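Local coordinates for protein beta-fructofuranosidase, insoluble isoenzyme CWINV1 (Arabidopsis thaliana, PDB 2OXB) that hydrolyses sucrose and short fructans such as 1-kestose in the plant cell wall, releasing terminal non-reducing beta-D-fructofuranoside residues, at residues A[277-282]-A[286-291]; A[203-208]-A[212-217]; A[314-319]-A[483-488]; A[147-150]-A[156-159]. The protein carries 1 engineered substitution. All coordinates share one frame; numbering follows the deposited sequence.

Contact 1 (A[277-282]-A[286-291]); sequences SKTFFD and NRRILW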
# COMPACT_ATOMS: atom_id res chain seq x y z
N SER A 277 -1.11 4.00 -3.85
CA SER A 277 -2.10 3.46 -2.90
C SER A 277 -3.42 4.24 -2.83
O SER A 277 -3.47 5.44 -3.06
CB SER A 277 -1.48 3.36 -1.49
OG SER A 277 -1.19 4.64 -0.92
N LYS A 278 -4.50 3.51 -2.54
CA LYS A 278 -5.84 4.10 -2.43
C LYS A 278 -6.77 3.21 -1.63
O LYS A 278 -6.66 1.97 -1.66
CB LYS A 278 -6.46 4.33 -3.81
CG LYS A 278 -7.89 4.82 -3.76
CD LYS A 278 -8.15 5.91 -4.78
CE LYS A 278 -7.41 7.20 -4.40
NZ LYS A 278 -7.58 8.28 -5.42
N THR A 279 -7.72 3.84 -0.94
CA THR A 279 -8.66 3.11 -0.11
C THR A 279 -10.08 3.13 -0.67
O THR A 279 -10.33 3.68 -1.74
CB THR A 279 -8.66 3.70 1.32
OG1 THR A 279 -9.02 5.08 1.27
CG2 THR A 279 -7.27 3.59 1.92
N PHE A 280 -10.98 2.49 0.06
CA PHE A 280 -12.38 2.42 -0.34
C PHE A 280 -13.17 1.79 0.79
O PHE A 280 -12.69 0.88 1.47
CB PHE A 280 -12.52 1.58 -1.63
CG PHE A 280 -12.96 0.17 -1.40
CD1 PHE A 280 -14.31 -0.12 -1.14
CD2 PHE A 280 -12.04 -0.87 -1.41
CE1 PHE A 280 -14.72 -1.42 -0.91
CE2 PHE A 280 -12.45 -2.17 -1.18
CZ PHE A 280 -13.79 -2.45 -0.92
N PHE A 281 -14.39 2.26 1.00
CA PHE A 281 -15.24 1.75 2.07
C PHE A 281 -16.04 0.51 1.71
O PHE A 281 -16.84 0.53 0.75
CB PHE A 281 -16.20 2.85 2.53
CG PHE A 281 -17.09 2.44 3.66
CD1 PHE A 281 -16.55 2.04 4.88
CD2 PHE A 281 -18.48 2.52 3.54
CE1 PHE A 281 -17.37 1.73 5.96
CE2 PHE A 281 -19.30 2.21 4.61
CZ PHE A 281 -18.75 1.82 5.82
N ASP A 282 -15.84 -0.56 2.48
CA ASP A 282 -16.57 -1.82 2.28
C ASP A 282 -17.88 -1.70 3.04
O ASP A 282 -17.89 -1.65 4.26
CB ASP A 282 -15.76 -3.01 2.83
CG ASP A 282 -16.43 -4.38 2.57
OD1 ASP A 282 -17.57 -4.61 3.01
OD2 ASP A 282 -15.79 -5.22 1.91
N ASN A 286 -18.17 -3.45 6.81
CA ASN A 286 -18.00 -2.23 7.59
C ASN A 286 -16.52 -1.94 7.80
O ASN A 286 -16.11 -1.41 8.84
CB ASN A 286 -18.69 -2.36 8.95
CG ASN A 286 -18.92 -1.03 9.63
OD1 ASN A 286 -19.74 -0.22 9.18
ND2 ASN A 286 -18.18 -0.78 10.71
N ARG A 287 -15.70 -2.29 6.81
CA ARG A 287 -14.27 -2.04 6.93
C ARG A 287 -13.72 -1.22 5.78
O ARG A 287 -14.39 -1.01 4.77
CB ARG A 287 -13.51 -3.37 7.03
CG ARG A 287 -13.60 -4.25 5.82
CD ARG A 287 -13.10 -5.63 6.17
NE ARG A 287 -12.60 -6.36 5.01
CZ ARG A 287 -13.32 -6.63 3.92
NH1 ARG A 287 -14.57 -6.22 3.84
NH2 ARG A 287 -12.79 -7.33 2.92
N ARG A 288 -12.49 -0.74 5.95
CA ARG A 288 -11.83 0.05 4.93
C ARG A 288 -10.66 -0.74 4.34
O ARG A 288 -9.70 -1.07 5.04
CB ARG A 288 -11.34 1.38 5.53
CG ARG A 288 -10.66 2.31 4.51
CD ARG A 288 -10.39 3.72 5.08
NE ARG A 288 -11.57 4.58 5.02
CZ ARG A 288 -12.05 5.12 3.90
NH1 ARG A 288 -11.46 4.90 2.74
NH2 ARG A 288 -13.13 5.88 3.94
N ILE A 289 -10.77 -1.07 3.06
CA ILE A 289 -9.75 -1.83 2.35
C ILE A 289 -8.72 -0.91 1.73
O ILE A 289 -9.07 0.12 1.15
CB ILE A 289 -10.35 -2.69 1.22
CG1 ILE A 289 -11.07 -3.92 1.79
CG2 ILE A 289 -9.25 -3.15 0.28
CD1 ILE A 289 -12.27 -3.63 2.67
N LEU A 290 -7.45 -1.29 1.82
CA LEU A 290 -6.39 -0.47 1.27
C LEU A 290 -5.57 -1.13 0.17
O LEU A 290 -4.81 -2.08 0.41
CB LEU A 290 -5.47 -0.01 2.39
CG LEU A 290 -4.26 0.82 1.97
CD1 LEU A 290 -4.03 1.90 3.02
CD2 LEU A 290 -3.03 -0.07 1.81
N TRP A 291 -5.70 -0.61 -1.05
CA TRP A 291 -4.98 -1.12 -2.21
C TRP A 291 -3.68 -0.37 -2.51
O TRP A 291 -3.64 0.86 -2.46
CB TRP A 291 -5.83 -1.06 -3.46
CG TRP A 291 -7.01 -1.93 -3.47
CD1 TRP A 291 -8.26 -1.63 -3.01
CD2 TRP A 291 -7.08 -3.25 -4.01
NE1 TRP A 291 -9.12 -2.68 -3.25
CE2 TRP A 291 -8.42 -3.69 -3.86
CE3 TRP A 291 -6.14 -4.10 -4.61
CZ2 TRP A 291 -8.84 -4.96 -4.29
CZ3 TRP A 291 -6.56 -5.36 -5.04
CH2 TRP A 291 -7.90 -5.77 -4.88
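Phe280 and Ile289 lie side by side on one face of an antiparallel beta hairpin, strands 278-282 and 287-291, in the beta-propeller domain of this family 32 glycosidase. Both side chains point the same way, and Phe280 CE2 approaches Ile289 CB to 3.2 Å. Farther along this face the phenyl ring crosses Trp291 obliquely, with Phe280 CD2 in the plane of the indole, 3.9 Å from its NE1. Large apolar groups suit the position because strand 29-36 packs over them, Tyr30 against Phe280 and Leu32 against Trp291. At the turn end Asp282 and Arg287 form a salt bridge, its atoms placed less surely, with carboxylate and guanidinium planes 58° apart. Ile289 CD1 covers one face of that guanidinium, and Glu334 binds Arg287 as a second acid.

Thr279, Arg288 and Leu290 occupy the other face. Thr279 CG2, anti to its own carbonyl carbon, reaches Leu290 CD1 at 3.8 Å, whereas OG1 hydrogen-bonds Asp202 and has Arg288 NH1 2.9 Å away, near the guanidinium plane. A threonine serves well here, since its two branches meet an aliphatic and a polar neighbour at once. At the open end of the hairpin Lys278 N donates to Trp291 O across 2.8 Å.

Contact 2 (A[203-208]-A[212-217]); sequences FFPVTR and NGVETS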
# COMPACT_ATOMS: atom_id res chain seq x y z
N PHE A 203 -8.61 11.17 0.67
CA PHE A 203 -9.06 11.80 1.89
C PHE A 203 -10.22 10.98 2.44
O PHE A 203 -11.19 10.71 1.72
CB PHE A 203 -9.48 13.24 1.61
CG PHE A 203 -9.65 14.07 2.83
CD1 PHE A 203 -8.54 14.44 3.59
CD2 PHE A 203 -10.91 14.50 3.22
CE1 PHE A 203 -8.67 15.23 4.72
CE2 PHE A 203 -11.07 15.29 4.35
CZ PHE A 203 -9.95 15.66 5.10
N PHE A 204 -10.11 10.59 3.71
CA PHE A 204 -11.11 9.76 4.41
C PHE A 204 -11.02 9.85 5.94
O PHE A 204 -9.93 10.02 6.51
CB PHE A 204 -10.93 8.29 3.99
CG PHE A 204 -9.63 7.69 4.43
CD1 PHE A 204 -9.47 7.21 5.73
CD2 PHE A 204 -8.53 7.66 3.56
CE1 PHE A 204 -8.23 6.73 6.16
CE2 PHE A 204 -7.30 7.18 3.98
CZ PHE A 204 -7.14 6.71 5.28
N PRO A 205 -12.16 9.71 6.64
CA PRO A 205 -12.23 9.77 8.10
C PRO A 205 -12.01 8.40 8.76
O PRO A 205 -12.17 7.35 8.13
CB PRO A 205 -13.65 10.27 8.34
CG PRO A 205 -14.40 9.50 7.32
CD PRO A 205 -13.52 9.63 6.07
N VAL A 206 -11.63 8.42 10.04
CA VAL A 206 -11.43 7.20 10.82
C VAL A 206 -11.90 7.48 12.25
O VAL A 206 -11.57 8.50 12.85
CB VAL A 206 -9.94 6.73 10.82
CG1 VAL A 206 -9.54 6.25 9.43
CG2 VAL A 206 -9.02 7.85 11.26
N THR A 207 -12.70 6.57 12.79
CA THR A 207 -13.19 6.72 14.15
C THR A 207 -11.95 6.55 15.03
O THR A 207 -11.04 5.81 14.65
CB THR A 207 -14.27 5.64 14.41
OG1 THR A 207 -15.00 5.96 15.60
CG2 THR A 207 -13.64 4.27 14.55
N ARG A 208 -11.89 7.23 16.18
CA ARG A 208 -10.72 7.12 17.07
C ARG A 208 -10.55 5.73 17.67
O ARG A 208 -9.54 5.05 17.45
CB ARG A 208 -10.78 8.12 18.23
CG ARG A 208 -10.50 9.58 17.88
CD ARG A 208 -9.77 10.28 19.03
NE ARG A 208 -8.37 9.85 19.10
CZ ARG A 208 -7.54 10.11 20.11
NH1 ARG A 208 -7.96 10.80 21.16
NH2 ARG A 208 -6.29 9.66 20.06
N ASN A 212 -13.52 -1.19 12.89
CA ASN A 212 -14.21 -1.07 11.62
C ASN A 212 -14.15 0.36 11.10
O ASN A 212 -14.36 1.31 11.84
CB ASN A 212 -15.65 -1.55 11.77
CG ASN A 212 -15.73 -3.05 12.11
OD1 ASN A 212 -16.81 -3.66 12.09
ND2 ASN A 212 -14.58 -3.65 12.43
N GLY A 213 -13.85 0.49 9.81
CA GLY A 213 -13.74 1.80 9.20
C GLY A 213 -15.01 2.63 9.21
O GLY A 213 -16.09 2.13 9.53
N VAL A 214 -14.88 3.90 8.84
CA VAL A 214 -15.99 4.85 8.79
C VAL A 214 -16.35 5.22 7.35
O VAL A 214 -15.53 5.08 6.45
CB VAL A 214 -15.64 6.15 9.54
CG1 VAL A 214 -16.87 7.03 9.66
CG2 VAL A 214 -15.06 5.82 10.92
N GLU A 215 -17.58 5.70 7.13
CA GLU A 215 -17.99 6.06 5.77
C GLU A 215 -17.17 7.25 5.26
O GLU A 215 -16.35 7.80 5.99
CB GLU A 215 -19.50 6.37 5.74
CG GLU A 215 -20.10 6.40 4.34
CD GLU A 215 -21.62 6.60 4.33
OE1 GLU A 215 -22.19 6.89 3.25
OE2 GLU A 215 -22.23 6.45 5.41
N THR A 216 -17.38 7.65 4.01
CA THR A 216 -16.61 8.76 3.44
C THR A 216 -17.22 10.13 3.67
O THR A 216 -16.50 11.14 3.64
CB THR A 216 -16.39 8.58 1.93
OG1 THR A 216 -15.98 7.23 1.66
CG2 THR A 216 -15.28 9.52 1.45
N SER A 217 -18.52 10.19 3.94
CA SER A 217 -19.18 11.47 4.14
C SER A 217 -19.63 11.76 5.58
O SER A 217 -20.45 12.66 5.81
CB SER A 217 -20.36 11.59 3.17
OG SER A 217 -19.90 11.59 1.82
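Val214 turns its side chain toward strand 203-207 and touches Pro205 and Thr207 with CB and both methyls. Its CB lies 3.9 Å from the carbonyl oxygen of Pro205. From there CG1, anti to the backbone N (chi1 -172°), runs to Pro205 CG at 4.2 Å. The other methyl, CG2, goes to Thr207, 3.1 Å from its backbone N and 3.6 Å from its CB, the two side chains crossing at about a right angle. A branched residue fits because each methyl finds a different neighbour. Pro205 continues the surface: its CG sits 2.9 Å from Glu215 O, and CD also lies against Glu215 O, 3.4 Å away. Replacing Pro205 by alanine would take away CG and CD, and is likely to leave the Glu215 carbonyl and Val214 CG1 without the ring they pack on. Thr207 adds CB and CG2, while its hydroxyl bonds Glu224. On its other edge the strand pairs with strand 226-234 of the propeller, through Phe204 and Val206. The edge facing the loop thus presents a proline, which has no N-H to offer, and segment 212-217 is held against it by shape and van der Waals contact, without the directional bonds of a sheet.

Contact 3 (A[314-319]-A[483-488]); sequences IPRKIW and VVESFG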
# COMPACT_ATOMS: atom_id res chain seq x y z
N ILE A 314 -1.82 -7.35 -1.57
CA ILE A 314 -3.04 -7.83 -0.96
C ILE A 314 -3.78 -6.68 -0.30
O ILE A 314 -3.20 -5.88 0.44
CB ILE A 314 -2.77 -8.91 0.12
CG1 ILE A 314 -4.10 -9.37 0.70
CG2 ILE A 314 -1.90 -8.33 1.23
CD1 ILE A 314 -3.95 -10.21 1.93
N PRO A 315 -5.09 -6.59 -0.56
CA PRO A 315 -5.89 -5.52 0.03
C PRO A 315 -5.66 -5.50 1.53
O PRO A 315 -5.76 -6.53 2.18
CB PRO A 315 -7.32 -5.92 -0.35
CG PRO A 315 -7.12 -6.58 -1.70
CD PRO A 315 -5.91 -7.45 -1.43
N ARG A 316 -5.30 -4.35 2.08
CA ARG A 316 -5.06 -4.26 3.51
C ARG A 316 -6.25 -3.60 4.18
O ARG A 316 -7.07 -2.95 3.53
CB ARG A 316 -3.78 -3.44 3.81
CG ARG A 316 -2.42 -4.13 3.54
CD ARG A 316 -1.42 -3.17 2.86
NE ARG A 316 0.00 -3.57 2.83
CZ ARG A 316 0.48 -4.74 2.40
NH1 ARG A 316 -0.35 -5.70 1.96
NH2 ARG A 316 1.79 -4.94 2.38
N LYS A 317 -6.35 -3.80 5.49
CA LYS A 317 -7.39 -3.17 6.28
C LYS A 317 -6.65 -2.18 7.15
O LYS A 317 -5.75 -2.56 7.88
CB LYS A 317 -8.11 -4.20 7.16
CG LYS A 317 -9.24 -3.61 8.01
CD LYS A 317 -9.71 -4.56 9.13
CE LYS A 317 -10.80 -3.87 10.00
NZ LYS A 317 -11.26 -4.63 11.21
N ILE A 318 -7.01 -0.90 7.07
CA ILE A 318 -6.34 0.11 7.89
C ILE A 318 -7.28 0.75 8.91
O ILE A 318 -8.50 0.57 8.86
CB ILE A 318 -5.71 1.22 7.01
CG1 ILE A 318 -6.72 1.80 6.01
CG2 ILE A 318 -4.55 0.66 6.25
CD1 ILE A 318 -7.46 3.01 6.52
N TRP A 319 -6.70 1.47 9.86
CA TRP A 319 -7.47 2.15 10.89
C TRP A 319 -6.54 2.70 11.96
O TRP A 319 -5.48 2.16 12.23
CB TRP A 319 -8.47 1.19 11.53
CG TRP A 319 -7.85 0.17 12.43
CD1 TRP A 319 -7.70 0.24 13.77
CD2 TRP A 319 -7.32 -1.10 12.03
NE1 TRP A 319 -7.12 -0.90 14.25
CE2 TRP A 319 -6.87 -1.75 13.20
CE3 TRP A 319 -7.18 -1.75 10.80
CZ2 TRP A 319 -6.29 -3.01 13.18
CZ3 TRP A 319 -6.60 -3.01 10.78
CH2 TRP A 319 -6.17 -3.63 11.97
N VAL A 483 7.15 -11.52 -4.89
CA VAL A 483 6.72 -10.53 -3.91
C VAL A 483 6.62 -11.05 -2.48
O VAL A 483 6.09 -12.13 -2.21
CB VAL A 483 5.36 -9.92 -4.28
CG1 VAL A 483 4.34 -11.02 -4.46
CG2 VAL A 483 4.92 -8.96 -3.19
N VAL A 484 7.13 -10.23 -1.56
CA VAL A 484 7.12 -10.57 -0.15
C VAL A 484 6.71 -9.36 0.66
O VAL A 484 7.33 -8.30 0.57
CB VAL A 484 8.51 -11.01 0.30
CG1 VAL A 484 8.73 -12.47 -0.04
CG2 VAL A 484 9.55 -10.15 -0.38
N GLU A 485 5.66 -9.53 1.46
CA GLU A 485 5.17 -8.44 2.29
C GLU A 485 5.47 -8.69 3.75
O GLU A 485 5.12 -9.75 4.30
CB GLU A 485 3.67 -8.27 2.09
CG GLU A 485 3.31 -7.90 0.67
CD GLU A 485 1.83 -7.89 0.44
OE1 GLU A 485 1.20 -8.95 0.61
OE2 GLU A 485 1.29 -6.81 0.10
N SER A 486 6.13 -7.73 4.38
CA SER A 486 6.49 -7.85 5.79
C SER A 486 5.54 -7.07 6.70
O SER A 486 5.09 -5.98 6.35
CB SER A 486 7.93 -7.38 6.00
OG SER A 486 8.80 -7.94 5.03
N PHE A 487 5.26 -7.64 7.86
CA PHE A 487 4.37 -7.01 8.84
C PHE A 487 4.90 -7.18 10.27
O PHE A 487 5.25 -8.29 10.68
CB PHE A 487 2.96 -7.61 8.71
CG PHE A 487 2.29 -7.33 7.39
CD1 PHE A 487 1.45 -6.24 7.25
CD2 PHE A 487 2.52 -8.15 6.30
CE1 PHE A 487 0.82 -5.97 6.01
CE2 PHE A 487 1.91 -7.90 5.06
CZ PHE A 487 1.06 -6.81 4.92
N GLY A 488 4.98 -6.09 11.01
CA GLY A 488 5.49 -6.17 12.36
C GLY A 488 4.54 -5.55 13.36
O GLY A 488 3.85 -4.59 13.05
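Arg316 and Glu485 meet from opposite directions in a buried salt bridge between the beta-propeller and the C-terminal beta-sandwich, the two domains of the family 32 fold. The contact is tight round the guanidinium. NH1 gives Glu485 OE2 a weak, bent hydrogen bond of 2.7 Å, and NH2 lies 3.0 Å from the same oxygen; the two planes are 36° apart, so the groups are not coplanar. NH1 also donates to Ile314 O at 3.2 Å, in the carbonyl plane and on a lone pair, a bond that ties the arginine back to its own segment. Over one guanidinium face stands Phe487, its CZ 3.3 Å from Arg316 CZ and its ring tilted by 60°. Ile314 CG2 packs on the acid beside the arginine, 3.2 Å from Glu485 OE1. Buried like this, the two charges probably depend on each other, although Asp270 offers Arg316 NH2 a long, weak second ion pair. A leucine in place of Arg316 would probably leave the Glu485 carboxylate buried without its counter-charge and Ile314 O without this donor.

Beyond these four residues the segments part: the closest CA atoms, of Ile314 and Glu485, are already 8.9 Å apart, and Lys317, only partly buried, turns instead to Ser211. A long arginine therefore suits the place, since it has to reach across from one strand to the other where their backbones stay apart. Strand 316-320 runs between strands 287-291 and 327-331, while strand 483-488 is flanked by strands 473-480 and 493-498.

Contact 4 (A[147-150]-A[156-159]); sequences TTAW and KWRV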
# COMPACT_ATOMS: atom_id res chain seq x y z
N THR A 147 -9.80 12.16 -6.22
CA THR A 147 -10.20 11.26 -5.15
C THR A 147 -11.69 10.98 -5.20
O THR A 147 -12.42 11.47 -6.07
CB THR A 147 -9.95 11.90 -3.79
OG1 THR A 147 -10.88 12.97 -3.60
CG2 THR A 147 -8.56 12.44 -3.71
N THR A 148 -12.15 10.21 -4.22
CA THR A 148 -13.55 9.91 -4.09
C THR A 148 -14.14 11.22 -3.59
O THR A 148 -13.45 12.05 -2.98
CB THR A 148 -13.78 8.81 -3.02
OG1 THR A 148 -13.24 7.56 -3.49
CG2 THR A 148 -15.26 8.64 -2.72
N ALA A 149 -15.44 11.40 -3.83
CA ALA A 149 -16.13 12.61 -3.43
C ALA A 149 -16.99 12.44 -2.18
O ALA A 149 -17.70 11.44 -2.03
CB ALA A 149 -16.98 13.12 -4.60
N TRP A 150 -16.92 13.43 -1.31
CA TRP A 150 -17.66 13.46 -0.05
C TRP A 150 -18.53 14.71 0.02
O TRP A 150 -18.07 15.83 -0.23
CB TRP A 150 -16.68 13.44 1.11
CG TRP A 150 -15.78 14.64 1.16
CD1 TRP A 150 -15.95 15.78 1.91
CD2 TRP A 150 -14.54 14.82 0.45
NE1 TRP A 150 -14.89 16.63 1.72
CE2 TRP A 150 -14.01 16.07 0.83
CE3 TRP A 150 -13.82 14.03 -0.46
CZ2 TRP A 150 -12.80 16.56 0.33
CZ3 TRP A 150 -12.62 14.51 -0.96
CH2 TRP A 150 -12.11 15.76 -0.57
N LYS A 156 -23.24 20.58 -0.90
CA LYS A 156 -21.97 20.79 -1.58
C LYS A 156 -21.05 19.59 -1.58
O LYS A 156 -20.50 19.22 -0.54
CB LYS A 156 -21.28 22.01 -0.97
CG LYS A 156 -22.15 23.27 -1.00
CD LYS A 156 -21.77 24.29 0.05
CE LYS A 156 -22.75 25.47 0.07
NZ LYS A 156 -24.16 25.09 0.39
N TRP A 157 -20.89 18.97 -2.74
CA TRP A 157 -20.00 17.82 -2.86
C TRP A 157 -18.57 18.32 -2.95
O TRP A 157 -18.28 19.29 -3.65
CB TRP A 157 -20.35 16.99 -4.10
CG TRP A 157 -21.54 16.09 -3.91
CD1 TRP A 157 -22.85 16.39 -4.17
CD2 TRP A 157 -21.53 14.77 -3.38
NE1 TRP A 157 -23.66 15.33 -3.83
CE2 TRP A 157 -22.87 14.32 -3.34
CE3 TRP A 157 -20.51 13.91 -2.93
CZ2 TRP A 157 -23.23 13.05 -2.87
CZ3 TRP A 157 -20.86 12.65 -2.46
CH2 TRP A 157 -22.21 12.23 -2.43
N ARG A 158 -17.66 17.66 -2.23
CA ARG A 158 -16.27 18.07 -2.25
C ARG A 158 -15.37 16.94 -2.73
O ARG A 158 -15.67 15.76 -2.52
CB ARG A 158 -15.83 18.55 -0.85
CG ARG A 158 -16.52 19.86 -0.38
CD ARG A 158 -17.18 19.68 0.98
NE ARG A 158 -17.99 20.82 1.42
CZ ARG A 158 -17.50 21.94 1.97
NH1 ARG A 158 -16.19 22.08 2.16
NH2 ARG A 158 -18.32 22.91 2.35
N VAL A 159 -14.29 17.31 -3.42
CA VAL A 159 -13.31 16.36 -3.94
C VAL A 159 -12.00 17.13 -4.11
O VAL A 159 -12.01 18.36 -4.17
CB VAL A 159 -13.72 15.75 -5.30
CG1 VAL A 159 -13.58 16.77 -6.42
CG2 VAL A 159 -12.87 14.53 -5.59
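The carbonyl oxygen of Arg158 is met by three groups of segment 147-150. Trp150 N donates to it at 2.9 Å, Ala149 CA makes a CA-H...O contact of 3.3 Å, and the Trp150 indole lies with one face over it. In return Arg158 N gives Trp150 O a 2.7 Å hydrogen bond, completing a single antiparallel bridge. The indole can cover its own bridge because CG sits between the backbone N and the carbonyl carbon (chi1 63°), which folds the ring back across the partner chain. Arg158 CB then packs on the five-membered ring as a CH-pi contact, 3.7 Å from the centroid, while the far end of the arginine leads away to a salt bridge with Asp252. Aliphatic at its base and charged at its tip, arginine serves both environments. Trp157 approaches differently, presenting its edge to Ala149, with CZ3 3.4 Å from the alanine O; a side chain no larger than a methyl lets the ring come close. Val159 CG2 packs against Thr147, 3.2 Å from OG1, whose hydroxyl donates to Thr148 O.

Strand 157-165 bonds to strand 168-176 along its other edge, as in a propeller blade. Segment 147-150 follows shortly after substrate-binding Arg144 and Asp145, in the Arg-Asp-Pro motif of family 32 enzymes, so this bridge joins the active-site loop to the edge of that blade.

Contacts 1, 2 and 4 all lie within the propeller domain, whereas contact 3 joins that domain to the sandwich. Contacts 1 and 3 share a sheet, since strands 287-291 and 316-320 are neighbours in it, and both lie deep in the protein; contact 4 is buried too, although its centre is about 22 Å from that of the chain. Contacts 1 and 4 rest on backbone bonding, a hairpin and one isolated bridge; contact 3 relies on buried charge, and contact 2, partly exposed, on side-chain packing against apolar groups and carbonyl oxygens, with no hydrogen bond between its segments. Contact 2 touches both propeller neighbours: Phe204 packs on Arg288 of contact 1, and Thr216 on Trp150 of contact 4.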